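Local coordinates for protein toxin PAU_02230 (Photorhabdus asymbiotica subsp. asymbiotica ATCC 43949, PDB 6HV6) that is a bacterial toxin whose modelled part joins a largely helical region to a six-stranded antiparallel sheet covered by helices on both faces, at residues V204-A209 against T290-K295; N266-E271 against D322-F327; V284-H289 against Y334-D339. The protein carries 1 engineered substitution. One frame throughout, in Å; residues are numbered along the deposited sequence.

Interaction 1 (V204-A209 against T290-K295); sequences VLMGWA and TMLISK
Leu292 meets the backbone of Gly207 and Met206 where helix 199-211 lies against one face of the central antiparallel sheet, a helix-on-sheet contact of an alpha+beta arrangement. One methyl does nearly all the touching: Leu292 CD2 stands 3.5 Å from Gly207 N and 3.6 Å from Gly207 CA, with Met206 C following at 3.9 Å from the same methyl. With no side chain at Gly207, the Leu292 methyl rests directly on the helix backbone. The contact is a methyl-on-backbone packing, small, burying 133 Å² in all, and no hydrogen bond crosses it.

The torsions of Leu292 account for this reach. CG is anti to the backbone N (chi1 173°), which extends the branch from the strand toward the helix. Met206 contributes the base of its side chain, with CB 4.2 Å from Leu292 CD2, while its end leads away, and the side chain also touches Leu218 and Ser219 of helix 215-224 and Tyr308 of strand 304-309.

Further out, the two backbones come nearest at Gly207 and Leu292, whose CA atoms are 7.1 Å apart. Strand 289-296 is fixed from both edges: Leu292 shares backbone hydrogen bonds with Tyr308, and Ile293 with Val282. Ser294, whose CB also points toward the helix, has its hydroxyl hydrogen-bonded to that of Ser281. On the helix side, Val204 O takes a hydrogen bond from Tyr348 OH, and the turn carrying Gly207 is continued by Ala209 N donating to Leu205 O at 3.0 Å.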
loop_
_atom_site.group_PDB
_atom_site.type_symbol
_atom_site.label_atom_id
_atom_site.label_comp_id
_atom_site.label_asym_id
_atom_site.label_seq_id
_atom_site.Cartn_x
_atom_site.Cartn_y
_atom_site.Cartn_z
ATOM N N VAL A 204 -3.086 3.490 12.967
ATOM C CA VAL A 204 -3.149 3.475 14.431
ATOM C C VAL A 204 -1.760 3.322 15.029
ATOM O O VAL A 204 -1.402 4.024 15.984
ATOM C CB VAL A 204 -4.090 2.356 14.915
ATOM C CG1 VAL A 204 -3.971 2.170 16.425
ATOM C CG2 VAL A 204 -5.524 2.668 14.527
ATOM N N LEU A 205 -0.950 2.406 14.480
ATOM C CA LEU A 205 0.391 2.184 15.019
ATOM C C LEU A 205 1.288 3.399 14.795
ATOM O O LEU A 205 2.071 3.777 15.675
ATOM C CB LEU A 205 1.006 0.929 14.373
ATOM C CG LEU A 205 2.303 0.379 14.974
ATOM C CD1 LEU A 205 2.059 -0.113 16.393
ATOM C CD2 LEU A 205 2.898 -0.746 14.097
ATOM N N MET A 206 1.197 4.017 13.619
ATOM C CA MET A 206 1.996 5.207 13.335
ATOM C C MET A 206 1.562 6.403 14.187
ATOM O O MET A 206 2.383 7.278 14.502
ATOM C CB MET A 206 1.905 5.547 11.841
ATOM C CG MET A 206 2.817 6.702 11.401
ATOM S SD MET A 206 4.552 6.363 11.702
ATOM C CE MET A 206 4.910 5.219 10.349
ATOM N N GLY A 207 0.281 6.475 14.549
ATOM C CA GLY A 207 -0.148 7.515 15.469
ATOM C C GLY A 207 0.602 7.439 16.786
ATOM O O GLY A 207 1.053 8.457 17.314
ATOM N N TRP A 208 0.778 6.227 17.319
ATOM C CA TRP A 208 1.575 6.102 18.537
ATOM C C TRP A 208 3.050 6.382 18.266
ATOM O O TRP A 208 3.724 7.049 19.070
ATOM C CB TRP A 208 1.415 4.717 19.154
ATOM C CG TRP A 208 2.348 4.561 20.308
ATOM C CD1 TRP A 208 3.355 3.651 20.432
ATOM C CD2 TRP A 208 2.401 5.387 21.481
ATOM N NE1 TRP A 208 4.018 3.843 21.621
ATOM C CE2 TRP A 208 3.452 4.902 22.283
ATOM C CE3 TRP A 208 1.656 6.484 21.934
ATOM C CZ2 TRP A 208 3.779 5.475 23.510
ATOM C CZ3 TRP A 208 1.983 7.051 23.168
ATOM C CH2 TRP A 208 3.034 6.545 23.933
ATOM N N ALA A 209 3.572 5.862 17.151
ATOM C CA ALA A 209 4.951 6.148 16.766
ATOM C C ALA A 209 5.205 7.646 16.713
ATOM O O ALA A 209 6.227 8.135 17.209
ATOM C CB ALA A 209 5.256 5.524 15.399
ATOM N N THR A 290 -7.764 3.956 5.321
ATOM C CA THR A 290 -7.570 4.663 6.574
ATOM C C THR A 290 -6.290 5.468 6.465
ATOM O O THR A 290 -5.304 5.002 5.889
ATOM C CB THR A 290 -7.474 3.702 7.766
ATOM O OG1 THR A 290 -8.625 2.858 7.802
ATOM C CG2 THR A 290 -7.352 4.484 9.097
ATOM N N MET A 291 -6.311 6.679 7.007
ATOM C CA MET A 291 -5.130 7.520 6.990
ATOM C C MET A 291 -5.026 8.179 8.363
ATOM O O MET A 291 -5.798 7.884 9.279
ATOM C CB MET A 291 -5.210 8.527 5.836
ATOM C CG MET A 291 -5.196 7.884 4.423
ATOM S SD MET A 291 -5.888 9.020 3.212
ATOM C CE MET A 291 -7.626 8.880 3.610
ATOM N N LEU A 292 -4.087 9.102 8.505
ATOM C CA LEU A 292 -3.808 9.651 9.819
ATOM C C LEU A 292 -3.285 11.065 9.658
ATOM O O LEU A 292 -2.483 11.329 8.755
ATOM C CB LEU A 292 -2.772 8.781 10.547
ATOM C CG LEU A 292 -2.251 9.317 11.875
ATOM C CD1 LEU A 292 -3.255 8.985 12.951
ATOM C CD2 LEU A 292 -0.875 8.703 12.159
ATOM N N ILE A 293 -3.724 11.970 10.532
ATOM C CA ILE A 293 -3.122 13.293 10.610
ATOM C C ILE A 293 -2.791 13.576 12.063
ATOM O O ILE A 293 -3.520 13.166 12.974
ATOM C CB ILE A 293 -4.019 14.398 10.004
ATOM C CG1 ILE A 293 -5.376 14.455 10.684
ATOM C CG2 ILE A 293 -4.222 14.154 8.514
ATOM C CD1 ILE A 293 -6.383 15.298 9.903
ATOM N N SER A 294 -1.672 14.259 12.280
ATOM C CA SER A 294 -1.162 14.413 13.629
ATOM C C SER A 294 -0.539 15.785 13.785
ATOM O O SER A 294 -0.144 16.429 12.810
ATOM C CB SER A 294 -0.132 13.324 13.963
ATOM O OG SER A 294 -0.723 12.039 13.919
ATOM N N LYS A 295 -0.466 16.215 15.041
ATOM C CA LYS A 295 0.291 17.380 15.467
ATOM C C LYS A 295 1.281 16.881 16.511
ATOM O O LYS A 295 0.877 16.238 17.483
ATOM C CB LYS A 295 -0.650 18.451 16.038
ATOM C CG LYS A 295 0.011 19.700 16.589
ATOM C CD LYS A 295 -1.050 20.692 17.107
ATOM C CE LYS A 295 -0.436 21.988 17.606
ATOM N NZ LYS A 295 -1.486 22.955 18.070
#

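Interaction 2 (N266-E271 against D322-F327); sequences NLATSE and DMAAFF
Leu267 and Ala268 press on Ala324 and Phe327, and the side chains meet through carbon alone. Leu267 CD2 bridges two partners, lying 3.7 Å from Phe327 CD2 and 3.9 Å from Ala324 CB. The leucine and phenylalanine side chains cross at about a right angle, and the methyl approaches the ring obliquely. Its reach follows from CG being anti to the backbone N (chi1 -169°), which sends the branch from the loop toward the helix. Ala324 is the other focus: its CB comes within 3.5 Å of Ala268 CA, closer than the 3.8 Å that separates it from Ala268 CB. Small residues on both sides thus let the backbones draw together, with the CA atoms of Ala268 and Ala324 only 5.0 Å apart.

These contacts place the loop between helices 235-244 and 271-274 beside helix 320-334, which covers one face of the central antiparallel sheet. Phe327 turns its ring inward from that helix to an edge-to-face pairing with Phe307 of strand 304-309.

No hydrogen bond joins the two segments; those within the loop shape it. Asn266 O accepts from three donors: Thr269 N, Thr269 OG1 at 3.1 Å, and Ser270 OG at an apparent 2.5 Å, too short to be taken at face value. The two hydroxyls come from opposite sides of the carbonyl plane, each about 40° out of it. One residue on, Ser270 N donates to Leu267 O at 3.2 Å, and that oxygen is also hydrogen-bonded to His320 NE2.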
loop_
_atom_site.group_PDB
_atom_site.type_symbol
_atom_site.label_atom_id
_atom_site.label_comp_id
_atom_site.label_asym_id
_atom_site.label_seq_id
_atom_site.Cartn_x
_atom_site.Cartn_y
_atom_site.Cartn_z
ATOM N N ASN A 266 -13.203 22.616 5.586
ATOM C CA ASN A 266 -12.828 23.540 6.653
ATOM C C ASN A 266 -11.647 23.043 7.486
ATOM O O ASN A 266 -11.388 23.589 8.563
ATOM C CB ASN A 266 -14.035 23.840 7.557
ATOM C CG ASN A 266 -14.493 22.632 8.382
ATOM O OD1 ASN A 266 -13.873 21.570 8.375
ATOM N ND2 ASN A 266 -15.588 22.807 9.111
ATOM N N LEU A 267 -10.921 22.027 7.012
ATOM C CA LEU A 267 -9.855 21.455 7.830
ATOM C C LEU A 267 -8.761 22.479 8.111
ATOM O O LEU A 267 -8.181 22.492 9.202
ATOM C CB LEU A 267 -9.269 20.214 7.145
ATOM C CG LEU A 267 -8.333 19.340 7.987
ATOM C CD1 LEU A 267 -9.117 18.569 9.024
ATOM C CD2 LEU A 267 -7.527 18.388 7.115
ATOM N N ALA A 268 -8.471 23.356 7.144
ATOM C CA ALA A 268 -7.329 24.255 7.281
ATOM C C ALA A 268 -7.535 25.305 8.363
ATOM O O ALA A 268 -6.555 25.901 8.825
ATOM C CB ALA A 268 -7.029 24.938 5.948
ATOM N N THR A 269 -8.781 25.538 8.778
ATOM C CA THR A 269 -9.120 26.534 9.785
ATOM C C THR A 269 -9.602 25.897 11.084
ATOM O O THR A 269 -10.218 26.574 11.910
ATOM C CB THR A 269 -10.188 27.485 9.244
ATOM O OG1 THR A 269 -11.254 26.717 8.671
ATOM C CG2 THR A 269 -9.605 28.406 8.184
ATOM N N SER A 270 -9.338 24.604 11.283
ATOM C CA SER A 270 -9.848 23.882 12.442
ATOM C C SER A 270 -8.726 23.273 13.274
ATOM O O SER A 270 -8.938 22.260 13.941
ATOM C CB SER A 270 -10.822 22.785 12.008
ATOM O OG SER A 270 -11.724 23.247 11.023
ATOM N N GLU A 271 -7.530 23.873 13.246
ATOM C CA GLU A 271 -6.365 23.241 13.868
ATOM C C GLU A 271 -6.576 23.021 15.358
ATOM O O GLU A 271 -6.446 21.899 15.862
ATOM C CB GLU A 271 -5.104 24.078 13.662
ATOM C CG GLU A 271 -4.018 23.647 14.643
ATOM C CD GLU A 271 -2.710 24.383 14.492
ATOM O OE1 GLU A 271 -2.539 25.146 13.520
ATOM O OE2 GLU A 271 -1.837 24.177 15.354
ATOM N N ASP A 322 -0.842 24.366 5.497
ATOM C CA ASP A 322 -0.195 23.676 4.385
ATOM C C ASP A 322 -0.502 22.189 4.409
ATOM O O ASP A 322 -0.759 21.585 3.362
ATOM C CB ASP A 322 1.313 23.895 4.428
ATOM C CG ASP A 322 1.694 25.321 4.094
ATOM O OD1 ASP A 322 0.932 25.971 3.352
ATOM O OD2 ASP A 322 2.754 25.775 4.559
ATOM N N MET A 323 -0.442 21.576 5.589
ATOM C CA MET A 323 -0.766 20.159 5.690
ATOM C C MET A 323 -2.194 19.906 5.233
ATOM O O MET A 323 -2.456 18.966 4.470
ATOM C CB MET A 323 -0.532 19.685 7.129
ATOM C CG MET A 323 -0.711 18.189 7.376
ATOM S SD MET A 323 -2.444 17.766 7.602
ATOM C CE MET A 323 -2.740 18.384 9.264
ATOM N N ALA A 324 -3.124 20.769 5.649
ATOM C CA ALA A 324 -4.525 20.595 5.281
ATOM C C ALA A 324 -4.754 20.840 3.795
ATOM O O ALA A 324 -5.579 20.161 3.170
ATOM C CB ALA A 324 -5.403 21.529 6.106
ATOM N N ALA A 325 -4.064 21.821 3.213
ATOM C CA ALA A 325 -4.196 22.027 1.773
ATOM C C ALA A 325 -3.708 20.798 1.011
ATOM O O ALA A 325 -4.349 20.350 0.054
ATOM C CB ALA A 325 -3.430 23.275 1.340
ATOM N N PHE A 326 -2.592 20.223 1.454
ATOM C CA PHE A 326 -2.067 19.024 0.811
ATOM C C PHE A 326 -3.039 17.859 0.967
ATOM O O PHE A 326 -3.343 17.155 0.002
ATOM C CB PHE A 326 -0.704 18.683 1.408
ATOM C CG PHE A 326 -0.098 17.447 0.844
ATOM C CD1 PHE A 326 0.293 17.399 -0.485
ATOM C CD2 PHE A 326 0.080 16.329 1.637
ATOM C CE1 PHE A 326 0.851 16.256 -1.013
ATOM C CE2 PHE A 326 0.643 15.170 1.110
ATOM C CZ PHE A 326 1.032 15.141 -0.212
ATOM N N PHE A 327 -3.543 17.651 2.184
ATOM C CA PHE A 327 -4.507 16.580 2.426
ATOM C C PHE A 327 -5.740 16.738 1.538
ATOM O O PHE A 327 -6.229 15.760 0.958
ATOM C CB PHE A 327 -4.893 16.562 3.912
ATOM C CG PHE A 327 -6.048 15.651 4.240
ATOM C CD1 PHE A 327 -5.829 14.315 4.561
ATOM C CD2 PHE A 327 -7.351 16.135 4.246
ATOM C CE1 PHE A 327 -6.892 13.472 4.857
ATOM C CE2 PHE A 327 -8.420 15.300 4.544
ATOM C CZ PHE A 327 -8.188 13.963 4.854
#

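Interaction 3 (V284-H289 against Y334-D339); sequences VDAPKH and YDFPDD. With EDO (1,2-ethanediol), chain E.
A two-residue beta hairpin packs here on the chain leaving helix 320-334. Pro287 and Lys288 form the corners of a type II turn between strands 280-286 and 289-296, closed by Ala286 N donating to His289 O at 3.0 Å and His289 N donating to Ala286 O at 3.1 Å. Opposite it, the helix ends in a Schellman motif with Asp335 at positive phi, after which Phe336 turns toward the hairpin.

The Phe336 ring is held between two groups. Pro287 CD makes a CH-pi contact over one face, 3.8 Å from the Phe336 ring centroid and 17° off the normal. Over the centre of the opposite face sits Tyr334 CB, 3.4 Å above the Phe336 plane. Ala286 CB adds an oblique contact, 3.7 Å from Phe336 CE2. With CG anti to its carbonyl carbon (chi1 -68°), Phe336 can slip its ring into this slot, the proline and phenylalanine side chains running past each other in opposite directions.

A second pair, more polar, lies alongside. The rings of His289 and Tyr334 have centroids 5.6 Å apart and planes at 60°, an oblique aromatic contact. Their polar ends share one carboxylate: His289 NE2 is hydrogen-bonded to Asp309 OD1 and Tyr334 OH to Asp309 OD2, the hydroxyl also meeting Asn311 ND2. That shared partner probably fixes how the two rings are turned.

Beyond Pro337, in the exposed 3-10 segment 338-339, a 1,2-ethanediol probably left from crystallisation donates from O1 to Asp339 OD2 at 2.9 Å.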
loop_
_atom_site.group_PDB
_atom_site.type_symbol
_atom_site.label_atom_id
_atom_site.label_comp_id
_atom_site.label_asym_id
_atom_site.label_seq_id
_atom_site.Cartn_x
_atom_site.Cartn_y
_atom_site.Cartn_z
ATOM N N VAL A 284 -8.253 9.098 10.010
ATOM C CA VAL A 284 -9.065 9.512 8.864
ATOM C C VAL A 284 -9.675 8.266 8.235
ATOM O O VAL A 284 -8.950 7.416 7.711
ATOM C CB VAL A 284 -8.243 10.290 7.823
ATOM C CG1 VAL A 284 -9.162 10.786 6.679
ATOM C CG2 VAL A 284 -7.555 11.486 8.469
ATOM N N ASP A 285 -10.996 8.153 8.283
ATOM C CA ASP A 285 -11.696 7.054 7.630
ATOM C C ASP A 285 -12.186 7.518 6.264
ATOM O O ASP A 285 -12.775 8.595 6.149
ATOM C CB ASP A 285 -12.882 6.573 8.469
ATOM C CG ASP A 285 -12.461 5.996 9.807
ATOM O OD1 ASP A 285 -11.285 5.567 9.941
ATOM O OD2 ASP A 285 -13.314 5.969 10.723
ATOM N N ALA A 286 -11.933 6.707 5.234
ATOM C CA ALA A 286 -12.278 7.043 3.850
ATOM C C ALA A 286 -12.747 5.765 3.163
ATOM O O ALA A 286 -12.637 4.688 3.762
ATOM C CB ALA A 286 -11.070 7.654 3.134
ATOM N N PRO A 287 -13.290 5.822 1.922
ATOM C CA PRO A 287 -13.749 4.584 1.278
ATOM C C PRO A 287 -12.663 3.523 1.192
ATOM O O PRO A 287 -11.675 3.691 0.470
ATOM C CB PRO A 287 -14.186 5.061 -0.113
ATOM C CG PRO A 287 -14.690 6.453 0.130
ATOM C CD PRO A 287 -13.739 7.017 1.176
ATOM N N LYS A 288 -12.833 2.438 1.954
ATOM C CA LYS A 288 -11.896 1.302 1.966
ATOM C C LYS A 288 -10.458 1.732 2.232
ATOM O O LYS A 288 -9.506 1.140 1.717
ATOM C CB LYS A 288 -11.984 0.514 0.656
ATOM C CG LYS A 288 -13.345 -0.126 0.434
ATOM C CD LYS A 288 -13.464 -0.725 -0.953
ATOM C CE LYS A 288 -14.796 -1.442 -1.120
ATOM N NZ LYS A 288 -14.939 -2.574 -0.151
ATOM N N HIS A 289 -10.287 2.752 3.072
ATOM C CA HIS A 289 -8.951 3.263 3.342
ATOM C C HIS A 289 -8.938 3.936 4.702
ATOM O O HIS A 289 -9.966 4.417 5.184
ATOM C CB HIS A 289 -8.499 4.251 2.252
ATOM C CG HIS A 289 -7.025 4.537 2.265
ATOM N ND1 HIS A 289 -6.081 3.577 2.577
ATOM C CD2 HIS A 289 -6.333 5.665 1.970
ATOM C CE1 HIS A 289 -4.872 4.113 2.502
ATOM N NE2 HIS A 289 -4.997 5.376 2.128
ATOM N N TYR A 334 -7.788 11.128 -4.911
ATOM C CA TYR A 334 -8.508 9.871 -4.733
ATOM C C TYR A 334 -9.935 9.935 -5.262
ATOM O O TYR A 334 -10.577 8.887 -5.393
ATOM C CB TYR A 334 -8.595 9.496 -3.259
ATOM C CG TYR A 334 -7.401 8.810 -2.662
ATOM C CD1 TYR A 334 -6.955 7.582 -3.148
ATOM C CD2 TYR A 334 -6.748 9.363 -1.569
ATOM C CE1 TYR A 334 -5.867 6.929 -2.562
ATOM C CE2 TYR A 334 -5.662 8.719 -0.975
ATOM C CZ TYR A 334 -5.223 7.507 -1.480
ATOM O OH TYR A 334 -4.140 6.870 -0.891
ATOM N N ASP A 335 -10.464 11.137 -5.500
ATOM C CA ASP A 335 -11.875 11.326 -5.872
ATOM C C ASP A 335 -12.820 10.801 -4.793
ATOM O O ASP A 335 -13.886 10.251 -5.093
ATOM C CB ASP A 335 -12.198 10.667 -7.217
ATOM C CG ASP A 335 -13.384 11.321 -7.915
ATOM O OD1 ASP A 335 -13.410 12.572 -7.991
ATOM O OD2 ASP A 335 -14.283 10.584 -8.376
ATOM N N PHE A 336 -12.431 10.940 -3.529
ATOM C CA PHE A 336 -13.342 10.625 -2.428
ATOM C C PHE A 336 -14.331 11.765 -2.241
ATOM O O PHE A 336 -13.905 12.913 -2.065
ATOM C CB PHE A 336 -12.576 10.428 -1.128
ATOM C CG PHE A 336 -11.700 9.204 -1.102
ATOM C CD1 PHE A 336 -12.020 8.084 -1.848
ATOM C CD2 PHE A 336 -10.559 9.176 -0.314
ATOM C CE1 PHE A 336 -11.213 6.954 -1.810
ATOM C CE2 PHE A 336 -9.750 8.044 -0.273
ATOM C CZ PHE A 336 -10.082 6.937 -1.019
ATOM N N PRO A 337 -15.639 11.509 -2.236
ATOM C CA PRO A 337 -16.590 12.568 -1.882
ATOM C C PRO A 337 -16.380 13.035 -0.444
ATOM O O PRO A 337 -15.948 12.270 0.423
ATOM C CB PRO A 337 -17.963 11.913 -2.079
ATOM C CG PRO A 337 -17.702 10.453 -2.069
ATOM C CD PRO A 337 -16.318 10.254 -2.606
ATOM N N ASP A 338 -16.672 14.320 -0.213
ATOM C CA ASP A 338 -16.391 14.948 1.076
ATOM C C ASP A 338 -17.075 14.220 2.223
ATOM O O ASP A 338 -16.483 14.047 3.295
ATOM C CB ASP A 338 -16.834 16.414 1.059
ATOM C CG ASP A 338 -16.003 17.264 0.119
ATOM O OD1 ASP A 338 -15.089 16.711 -0.537
ATOM O OD2 ASP A 338 -16.264 18.487 0.042
ATOM N N ASP A 339 -18.331 13.808 2.029
ATOM C CA ASP A 339 -19.071 13.120 3.079
ATOM C C ASP A 339 -18.562 11.710 3.339
ATOM O O ASP A 339 -19.041 11.066 4.275
ATOM C CB ASP A 339 -20.557 13.054 2.730
ATOM C CG ASP A 339 -20.803 12.443 1.367
ATOM O OD1 ASP A 339 -20.352 13.019 0.357
ATOM O OD2 ASP A 339 -21.430 11.373 1.304
HETATM C C1 EDO E . -22.756 9.161 3.183
HETATM O O1 EDO E . -22.735 10.466 3.765
HETATM C C2 EDO E . -24.152 8.879 2.637
HETATM O O2 EDO E . -24.093 7.704 1.819
#

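Interactions 1 and 2 are buried and apolar, whereas interaction 3 lies at the surface and mixes ring packing with polar groups. Strand 289-296 separates the first two: Leu292 faces helix 199-211, while Ile293 on the other face packs its CG2 4.1 Å from Met323 SD of helix 320-334. A salt bridge, Lys295 NZ to Glu271 OE2 at 3.0 Å, also ties interaction 1 to interaction 2. Interactions 2 and 3 use the first half and the C-terminal end of helix 320-334, and meet where Phe327 CZ touches Val284 CG1. Interactions 1 and 3 share the hairpin strands, joined by a probable hydrogen bond from Met291 N to Val284 O.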